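Local coordinates for sensor protein KdpD (Escherichia coli, PDB 4Y2F) that is a sensor histidine kinase that probably phosphorylates itself when potassium is scarce and passes the phosphate to a response regulator, here represented by its GAF domain, at residues A[85-90]-A[101-106]. Sequence-based numbering, arbitrary orientation.
Sequences VPYQIL and LVVVEP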
loop_
_atom_site.group_PDB
_atom_site.type_symbol
_atom_site.label_atom_id
_atom_site.label_comp_id
_atom_site.label_asym_id
_atom_site.label_seq_id
_atom_site.Cartn_x
_atom_site.Cartn_y
_atom_site.Cartn_z
ATOM N N VAL A 85 24.159 -14.990 -2.592
ATOM C CA VAL A 85 24.339 -14.234 -1.345
ATOM C C VAL A 85 23.217 -14.548 -0.358
ATOM O O VAL A 85 22.112 -14.920 -0.769
ATOM C CB VAL A 85 24.496 -12.717 -1.581
ATOM C CG1 VAL A 85 25.749 -12.455 -2.414
ATOM C CG2 VAL A 85 23.273 -12.127 -2.256
ATOM N N PRO A 86 23.455 -14.408 0.948
ATOM C CA PRO A 86 22.433 -14.776 1.941
ATOM C C PRO A 86 21.469 -13.648 2.269
ATOM O O PRO A 86 20.911 -13.632 3.377
ATOM C CB PRO A 86 23.281 -15.120 3.170
ATOM C CG PRO A 86 24.413 -14.150 3.074
ATOM C CD PRO A 86 24.741 -14.089 1.578
ATOM N N TYR A 87 21.250 -12.724 1.339
ATOM C CA TYR A 87 20.334 -11.609 1.555
ATOM C C TYR A 87 19.658 -11.272 0.234
ATOM O O TYR A 87 20.090 -11.692 -0.847
ATOM C CB TYR A 87 21.072 -10.373 2.091
ATOM C CG TYR A 87 22.246 -9.930 1.234
ATOM C CD1 TYR A 87 22.061 -9.138 0.117
ATOM C CD2 TYR A 87 23.544 -10.347 1.535
ATOM C CE1 TYR A 87 23.124 -8.743 -0.679
ATOM C CE2 TYR A 87 24.613 -9.945 0.757
ATOM C CZ TYR A 87 24.399 -9.161 -0.364
ATOM O OH TYR A 87 25.465 -8.753 -1.175
ATOM N N GLN A 88 18.572 -10.512 0.326
ATOM C CA GLN A 88 17.917 -9.949 -0.847
ATOM C C GLN A 88 18.137 -8.442 -0.893
ATOM O O GLN A 88 18.200 -7.777 0.140
ATOM C CB GLN A 88 16.415 -10.204 -0.804
ATOM C CG GLN A 88 16.059 -11.670 -0.718
ATOM C CD GLN A 88 14.585 -11.874 -0.905
ATOM O OE1 GLN A 88 13.823 -11.737 0.034
ATOM N NE2 GLN A 88 14.171 -12.170 -2.130
ATOM N N ILE A 89 18.241 -7.907 -2.114
ATOM C CA ILE A 89 18.289 -6.470 -2.351
ATOM C C ILE A 89 17.016 -6.137 -3.123
ATOM O O ILE A 89 16.844 -6.578 -4.270
ATOM C CB ILE A 89 19.531 -6.068 -3.151
ATOM C CG1 ILE A 89 20.793 -6.362 -2.340
ATOM C CG2 ILE A 89 19.470 -4.592 -3.481
ATOM C CD1 ILE A 89 22.067 -5.997 -3.107
ATOM N N LEU A 90 16.115 -5.369 -2.500
ATOM C CA LEU A 90 14.766 -5.168 -3.042
ATOM C C LEU A 90 14.487 -3.694 -3.299
ATOM O O LEU A 90 14.585 -2.870 -2.369
ATOM C CB LEU A 90 13.711 -5.746 -2.092
ATOM C CG LEU A 90 13.899 -7.241 -1.839
ATOM C CD1 LEU A 90 12.921 -7.684 -0.775
ATOM C CD2 LEU A 90 13.705 -8.052 -3.111
ATOM N N LEU A 101 15.847 1.403 -1.420
ATOM C CA LEU A 101 16.034 -0.040 -1.431
ATOM C C LEU A 101 15.920 -0.541 -0.006
ATOM O O LEU A 101 16.124 0.206 0.957
ATOM C CB LEU A 101 17.447 -0.439 -1.852
ATOM C CG LEU A 101 18.001 -0.119 -3.221
ATOM C CD1 LEU A 101 19.379 -0.734 -3.236
ATOM C CD2 LEU A 101 17.141 -0.730 -4.307
ATOM N N VAL A 102 15.589 -1.822 0.132
ATOM C CA VAL A 102 15.769 -2.493 1.412
ATOM C C VAL A 102 16.627 -3.734 1.184
ATOM O O VAL A 102 16.408 -4.492 0.225
ATOM C CB VAL A 102 14.431 -2.785 2.123
ATOM C CG1 VAL A 102 13.559 -3.739 1.305
ATOM C CG2 VAL A 102 14.665 -3.299 3.548
ATOM N N VAL A 103 17.642 -3.893 2.016
ATOM C CA VAL A 103 18.443 -5.112 2.058
ATOM C C VAL A 103 17.884 -5.942 3.208
ATOM O O VAL A 103 17.754 -5.440 4.334
ATOM C CB VAL A 103 19.930 -4.797 2.278
ATOM C CG1 VAL A 103 20.737 -6.099 2.274
ATOM C CG2 VAL A 103 20.444 -3.854 1.191
ATOM N N VAL A 104 17.508 -7.189 2.918
ATOM C CA VAL A 104 16.877 -8.078 3.898
ATOM C C VAL A 104 17.751 -9.318 4.058
ATOM O O VAL A 104 17.920 -10.079 3.094
ATOM C CB VAL A 104 15.457 -8.478 3.468
ATOM C CG1 VAL A 104 14.818 -9.349 4.519
ATOM C CG2 VAL A 104 14.598 -7.232 3.206
ATOM N N GLU A 105 18.255 -9.538 5.271
ATOM C CA GLU A 105 19.087 -10.703 5.573
ATOM C C GLU A 105 18.384 -11.556 6.621
ATOM O O GLU A 105 18.396 -11.204 7.808
ATOM C CB GLU A 105 20.460 -10.264 6.077
ATOM C CG GLU A 105 21.397 -11.450 6.182
ATOM C CD GLU A 105 22.763 -11.071 6.702
ATOM O OE1 GLU A 105 23.050 -9.860 6.843
ATOM O OE2 GLU A 105 23.553 -12.000 6.992
ATOM N N PRO A 106 17.770 -12.672 6.237
ATOM C CA PRO A 106 16.986 -13.455 7.201
ATOM C C PRO A 106 17.862 -14.373 8.034
ATOM O O PRO A 106 18.937 -14.805 7.615
ATOM C CB PRO A 106 16.091 -14.292 6.283
ATOM C CG PRO A 106 16.937 -14.539 5.071
ATOM C CD PRO A 106 17.715 -13.248 4.876
HETATM O O HOH W 1 20.712 -15.431 5.543
#
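Q88 and L90 pair with V104 and V102 in a beta hairpin of the GAF domain, formed by strands 88-94 and 97-106. The two short strand segments run antiparallel at 162°. Four backbone hydrogen bonds join them. Q88 N to V104 O is 2.9 Å, and V104 N returns the bond to Q88 O. L90 and V102 form the second such pair. I89 and V103 lie between as a non-hydrogen-bonded pair, and V103 CA approaches Q88 O at 3.3 Å. On its other edge strand 97-106 pairs with strand 35-42, so it lies inside the sheet.

Y87, I89, L101 and V103 share one face. I89 CG2 meets L101 CD1 at 3.9 Å; helix 62-71 touches both residues. V103 CG1, anti to the backbone N (chi1 -178°), reaches Y87 CD1 at 4.0 Å, oblique to the ring. V85 CG2 sits over the centre of one ring face. The other side of the sheet carries Q88, L90, V102 and V104. There L90 CB packs on V102 CG1 at 3.9 Å. Q88 NE2 hydrogen-bonds to Q118 OE1 on helix 115-142.

Beyond the last backbone pair, one water donates to both P86 O and P106 O, at 2.8 Å from each.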